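Local coordinates for FERM, RhoGEF and pleckstrin domain protein 2 (Danio rerio, PDB 6D21) that probably acts as a guanine nucleotide exchange factor for RAC1 in semaphorin response and actin remodelling, represented here by its FERM domain, at residues G201-L213 with F216-I230. Residues are numbered along the deposited sequence; the frame is centred on the assembly and turned at random.
Sequences GTKINLAVAHMGL and FQGHTKINTFNWSKI
Trp227 lays its indole across the Ala209-Gly212 turn, a type I beta turn that joins strand 203-209 to strand 212-217. With CG anti to the carbonyl carbon (chi1 -60°), the side chain runs back over the turn. CB and CG start beside Met211 O, which lies over one face near the rim and at the same time accepts the Trp227 backbone N-H in its carbonyl plane. Trp227 CD1 passes Met211 O at 3.2 Å. Next along the ring edge, Trp227 NE1 donates to His210 O at 2.9 Å, the acceptor lying in the indole plane while the donor stands above the His210 carbonyl plane. CE2 and CZ2 run under the glycine: Gly212 CA makes a CH-pi contact 3.6 Å from the centroid of the Trp227 six-membered ring. A side chain at Gly212 would clash with Phe225 O, and its backbone angles (phi 146°) would also jam a CB against Met211 O. At the far end Trp227 CH2 meets Val208 CG2 at 3.6 Å and CZ3 meets Leu213 CD1, which also touches Ile230 CD1. A serine in place of Trp227 would probably leave His210 O without this N-H and Gly212 CA without the aromatic face it packs on. Leu213 and Phe225, an antiparallel hydrogen-bonded pair, join strands 212-217 and 220-226, the hairpin turning through Gln217-Thr220 (type II'). Asn205 and Phe216 pair 203-209 with 212-217 at the end away from the Ala209-Gly212 turn, through bonds of 2.6 Å (Asn205 N to Phe216 O) and 2.7 Å (Phe216 N to Asn205 O). These three consecutive antiparallel strands belong to the PH-like C-terminal lobe of the FERM domain; Val208 and Trp227 rest on helix 263-281, while Leu213 and Phe225 reach strand 239-244.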
loop_
_atom_site.group_PDB
_atom_site.type_symbol
_atom_site.label_atom_id
_atom_site.label_comp_id
_atom_site.label_asym_id
_atom_site.label_seq_id
_atom_site.Cartn_x
_atom_site.Cartn_y
_atom_site.Cartn_z
ATOM N N GLY A 201 -5.044 27.428 5.898
ATOM C CA GLY A 201 -6.223 26.645 6.217
ATOM C C GLY A 201 -6.683 25.789 5.054
ATOM O O GLY A 201 -7.738 25.155 5.116
ATOM N N THR A 202 -5.888 25.773 3.989
ATOM C CA THR A 202 -6.187 24.971 2.808
ATOM C C THR A 202 -6.011 23.487 3.099
ATOM O O THR A 202 -4.957 23.060 3.570
ATOM C CB THR A 202 -5.287 25.373 1.614
ATOM O OG1 THR A 202 -5.573 26.729 1.232
ATOM C CG2 THR A 202 -5.512 24.443 0.418
ATOM N N LYS A 203 -7.056 22.712 2.821
ATOM C CA LYS A 203 -7.033 21.264 3.000
ATOM C C LYS A 203 -6.029 20.629 2.056
ATOM O O LYS A 203 -6.049 20.881 0.854
ATOM C CB LYS A 203 -8.423 20.673 2.761
ATOM C CG LYS A 203 -9.034 19.987 3.970
ATOM C CD LYS A 203 -9.122 20.932 5.148
ATOM C CE LYS A 203 -10.287 20.566 6.053
ATOM N NZ LYS A 203 -10.653 21.693 6.955
ATOM N N ILE A 204 -5.134 19.815 2.595
ATOM C CA ILE A 204 -4.191 19.105 1.746
ATOM C C ILE A 204 -3.975 17.685 2.255
ATOM O O ILE A 204 -4.476 17.312 3.308
ATOM C CB ILE A 204 -2.832 19.847 1.649
ATOM C CG1 ILE A 204 -2.302 20.192 3.039
ATOM C CG2 ILE A 204 -2.951 21.101 0.780
ATOM C CD1 ILE A 204 -1.372 19.145 3.599
ATOM N N ASN A 205 -3.243 16.891 1.489
ATOM C CA ASN A 205 -2.871 15.555 1.930
ATOM C C ASN A 205 -1.368 15.394 1.938
ATOM O O ASN A 205 -0.694 15.802 0.986
ATOM C CB ASN A 205 -3.507 14.487 1.037
ATOM C CG ASN A 205 -5.019 14.505 1.111
ATOM O OD1 ASN A 205 -5.603 14.078 2.111
ATOM N ND2 ASN A 205 -5.661 15.021 0.062
ATOM N N LEU A 206 -0.851 14.822 3.027
ATOM C CA LEU A 206 0.570 14.502 3.141
ATOM C C LEU A 206 0.778 13.033 2.830
ATOM O O LEU A 206 -0.093 12.195 3.082
ATOM C CB LEU A 206 1.118 14.825 4.546
ATOM C CG LEU A 206 1.058 16.293 4.981
ATOM C CD1 LEU A 206 1.665 16.496 6.375
ATOM C CD2 LEU A 206 1.767 17.164 3.945
ATOM N N ALA A 207 1.943 12.721 2.280
ATOM C CA ALA A 207 2.289 11.345 2.019
ATOM C C ALA A 207 3.800 11.201 2.048
ATOM O O ALA A 207 4.543 12.181 1.879
ATOM C CB ALA A 207 1.716 10.884 0.666
ATOM N N VAL A 208 4.255 9.975 2.253
ATOM C CA VAL A 208 5.684 9.707 2.267
ATOM C C VAL A 208 5.940 8.542 1.325
ATOM O O VAL A 208 5.109 7.634 1.202
ATOM C CB VAL A 208 6.207 9.421 3.706
ATOM C CG1 VAL A 208 5.513 8.184 4.320
ATOM C CG2 VAL A 208 7.741 9.290 3.709
ATOM N N ALA A 209 7.077 8.590 0.639
ATOM C CA ALA A 209 7.431 7.583 -0.351
ATOM C C ALA A 209 8.941 7.445 -0.432
ATOM O O ALA A 209 9.662 8.116 0.309
ATOM C CB ALA A 209 6.850 7.948 -1.695
ATOM N N HIS A 210 9.421 6.590 -1.338
ATOM C CA HIS A 210 10.842 6.225 -1.379
ATOM C C HIS A 210 11.775 7.426 -1.505
ATOM O O HIS A 210 12.908 7.374 -1.028
ATOM C CB HIS A 210 11.124 5.245 -2.530
ATOM C CG HIS A 210 10.723 5.758 -3.875
ATOM N ND1 HIS A 210 11.549 6.540 -4.656
ATOM C CD2 HIS A 210 9.578 5.598 -4.580
ATOM C CE1 HIS A 210 10.928 6.844 -5.783
ATOM N NE2 HIS A 210 9.728 6.288 -5.759
ATOM N N MET A 211 11.296 8.504 -2.126
ATOM C CA MET A 211 12.149 9.668 -2.390
ATOM C C MET A 211 12.041 10.740 -1.306
ATOM O O MET A 211 12.894 11.629 -1.209
ATOM C CB MET A 211 11.794 10.290 -3.745
ATOM C CG MET A 211 10.579 11.238 -3.722
ATOM S SD MET A 211 8.957 10.520 -3.337
ATOM C CE MET A 211 8.618 9.532 -4.799
ATOM N N GLY A 212 10.973 10.691 -0.515
ATOM C CA GLY A 212 10.763 11.716 0.491
ATOM C C GLY A 212 9.303 12.045 0.711
ATOM O O GLY A 212 8.444 11.176 0.560
ATOM N N LEU A 213 9.003 13.291 1.076
ATOM C CA LEU A 213 7.612 13.631 1.398
ATOM C C LEU A 213 6.889 14.246 0.203
ATOM O O LEU A 213 7.499 14.887 -0.654
ATOM C CB LEU A 213 7.538 14.573 2.601
ATOM C CG LEU A 213 7.452 13.891 3.972
ATOM C CD1 LEU A 213 8.745 13.166 4.340
ATOM C CD2 LEU A 213 7.100 14.886 5.040
ATOM N N PHE A 216 -0.210 16.866 -1.393
ATOM C CA PHE A 216 -1.289 16.840 -2.368
ATOM C C PHE A 216 -2.383 17.810 -2.004
ATOM O O PHE A 216 -2.702 17.982 -0.833
ATOM C CB PHE A 216 -1.887 15.447 -2.478
ATOM C CG PHE A 216 -1.019 14.462 -3.190
ATOM C CD1 PHE A 216 -0.013 13.787 -2.513
ATOM C CD2 PHE A 216 -1.234 14.177 -4.531
ATOM C CE1 PHE A 216 0.773 12.857 -3.164
ATOM C CE2 PHE A 216 -0.456 13.250 -5.191
ATOM C CZ PHE A 216 0.555 12.586 -4.511
ATOM N N GLN A 217 -2.959 18.438 -3.022
ATOM C CA GLN A 217 -4.207 19.173 -2.864
ATOM C C GLN A 217 -5.229 18.435 -3.693
ATOM O O GLN A 217 -5.142 18.430 -4.920
ATOM C CB GLN A 217 -4.071 20.625 -3.315
ATOM C CG GLN A 217 -5.246 21.507 -2.941
ATOM C CD GLN A 217 -5.026 22.967 -3.310
ATOM O OE1 GLN A 217 -3.994 23.332 -3.883
ATOM N NE2 GLN A 217 -5.997 23.811 -2.978
ATOM N N GLY A 218 -6.184 17.790 -3.029
ATOM C CA GLY A 218 -7.053 16.859 -3.716
ATOM C C GLY A 218 -6.197 15.696 -4.180
ATOM O O GLY A 218 -5.474 15.116 -3.371
ATOM N N HIS A 219 -6.260 15.366 -5.471
ATOM C CA HIS A 219 -5.465 14.266 -6.026
ATOM C C HIS A 219 -4.334 14.765 -6.913
ATOM O O HIS A 219 -3.681 13.982 -7.608
ATOM C CB HIS A 219 -6.351 13.304 -6.813
ATOM C CG HIS A 219 -7.145 12.372 -5.953
ATOM N ND1 HIS A 219 -6.858 11.028 -5.850
ATOM C CD2 HIS A 219 -8.212 12.590 -5.149
ATOM C CE1 HIS A 219 -7.720 10.456 -5.028
ATOM N NE2 HIS A 219 -8.550 11.383 -4.587
ATOM N N THR A 220 -4.105 16.073 -6.890
ATOM C CA THR A 220 -3.018 16.652 -7.659
ATOM C C THR A 220 -1.856 16.997 -6.724
ATOM O O THR A 220 -2.025 17.651 -5.695
ATOM C CB THR A 220 -3.473 17.901 -8.448
ATOM O OG1 THR A 220 -4.029 18.862 -7.551
ATOM C CG2 THR A 220 -4.536 17.523 -9.473
ATOM N N LYS A 221 -0.675 16.523 -7.090
ATOM C CA LYS A 221 0.506 16.690 -6.271
ATOM C C LYS A 221 1.057 18.090 -6.436
ATOM O O LYS A 221 1.434 18.479 -7.535
ATOM C CB LYS A 221 1.557 15.651 -6.654
ATOM C CG LYS A 221 2.767 15.615 -5.742
ATOM C CD LYS A 221 3.898 14.808 -6.376
ATOM C CE LYS A 221 3.451 13.403 -6.756
ATOM N NZ LYS A 221 4.608 12.568 -7.228
ATOM N N ILE A 222 1.102 18.841 -5.340
ATOM C CA ILE A 222 1.601 20.215 -5.359
ATOM C C ILE A 222 3.112 20.314 -5.132
ATOM O O ILE A 222 3.738 21.285 -5.551
ATOM C CB ILE A 222 0.899 21.082 -4.291
ATOM C CG1 ILE A 222 -0.598 20.800 -4.288
ATOM C CG2 ILE A 222 1.140 22.556 -4.551
ATOM C CD1 ILE A 222 -1.270 21.185 -5.586
ATOM N N ASN A 223 3.704 19.316 -4.478
ATOM C CA ASN A 223 5.116 19.423 -4.113
ATOM C C ASN A 223 5.762 18.129 -3.652
ATOM O O ASN A 223 5.092 17.255 -3.125
ATOM C CB ASN A 223 5.284 20.471 -3.014
ATOM C CG ASN A 223 6.373 21.466 -3.332
ATOM O OD1 ASN A 223 7.463 21.095 -3.777
ATOM N ND2 ASN A 223 6.080 22.741 -3.121
ATOM N N THR A 224 7.075 18.037 -3.853
ATOM C CA THR A 224 7.876 16.907 -3.398
ATOM C C THR A 224 9.156 17.381 -2.715
ATOM O O THR A 224 9.964 18.099 -3.316
ATOM C CB THR A 224 8.256 15.972 -4.563
ATOM O OG1 THR A 224 7.069 15.366 -5.106
ATOM C CG2 THR A 224 9.207 14.880 -4.079
ATOM N N PHE A 225 9.338 16.977 -1.459
ATOM C CA PHE A 225 10.559 17.295 -0.715
ATOM C C PHE A 225 11.421 16.056 -0.580
ATOM O O PHE A 225 11.109 15.147 0.198
ATOM C CB PHE A 225 10.218 17.865 0.663
ATOM C CG PHE A 225 9.238 19.002 0.606
ATOM C CD1 PHE A 225 9.611 20.225 0.076
ATOM C CD2 PHE A 225 7.934 18.840 1.059
ATOM C CE1 PHE A 225 8.707 21.284 0.009
ATOM C CE2 PHE A 225 7.023 19.891 0.994
ATOM C CZ PHE A 225 7.413 21.113 0.466
ATOM N N ASN A 226 12.495 16.012 -1.360
ATOM C CA ASN A 226 13.410 14.886 -1.335
ATOM C C ASN A 226 14.088 14.800 0.008
ATOM O O ASN A 226 14.208 15.809 0.705
ATOM C CB ASN A 226 14.458 15.010 -2.436
ATOM C CG ASN A 226 13.847 15.062 -3.811
ATOM O OD1 ASN A 226 13.145 14.139 -4.227
ATOM N ND2 ASN A 226 14.087 16.157 -4.524
ATOM N N TRP A 227 14.532 13.600 0.370
ATOM C CA TRP A 227 15.245 13.416 1.629
ATOM C C TRP A 227 16.421 14.370 1.753
ATOM O O TRP A 227 16.683 14.897 2.834
ATOM C CB TRP A 227 15.752 11.986 1.776
ATOM C CG TRP A 227 14.702 10.938 1.755
ATOM C CD1 TRP A 227 14.603 9.908 0.867
ATOM C CD2 TRP A 227 13.592 10.803 2.656
ATOM N NE1 TRP A 227 13.510 9.131 1.164
ATOM C CE2 TRP A 227 12.870 9.660 2.254
ATOM C CE3 TRP A 227 13.144 11.531 3.760
ATOM C CZ2 TRP A 227 11.725 9.226 2.923
ATOM C CZ3 TRP A 227 11.998 11.098 4.422
ATOM C CH2 TRP A 227 11.306 9.959 4.003
ATOM N N SER A 228 17.131 14.578 0.643
ATOM C CA SER A 228 18.310 15.446 0.633
ATOM C C SER A 228 17.963 16.884 1.023
ATOM O O SER A 228 18.807 17.612 1.557
ATOM C CB SER A 228 18.976 15.439 -0.747
ATOM O OG SER A 228 18.088 15.958 -1.724
ATOM N N LYS A 229 16.722 17.288 0.751
ATOM C CA LYS A 229 16.275 18.643 1.059
ATOM C C LYS A 229 15.681 18.782 2.458
ATOM O O LYS A 229 15.420 19.891 2.910
ATOM C CB LYS A 229 15.252 19.114 0.026
ATOM C CG LYS A 229 15.805 19.163 -1.388
ATOM C CD LYS A 229 14.752 19.619 -2.390
ATOM C CE LYS A 229 15.404 20.157 -3.662
ATOM N NZ LYS A 229 16.733 20.794 -3.403
ATOM N N ILE A 230 15.460 17.662 3.138
ATOM C CA ILE A 230 14.858 17.702 4.468
ATOM C C ILE A 230 15.916 17.669 5.569
ATOM O O ILE A 230 16.671 16.703 5.682
ATOM C CB ILE A 230 13.868 16.536 4.676
ATOM C CG1 ILE A 230 12.708 16.652 3.683
ATOM C CG2 ILE A 230 13.360 16.518 6.126
ATOM C CD1 ILE A 230 11.809 15.434 3.606
#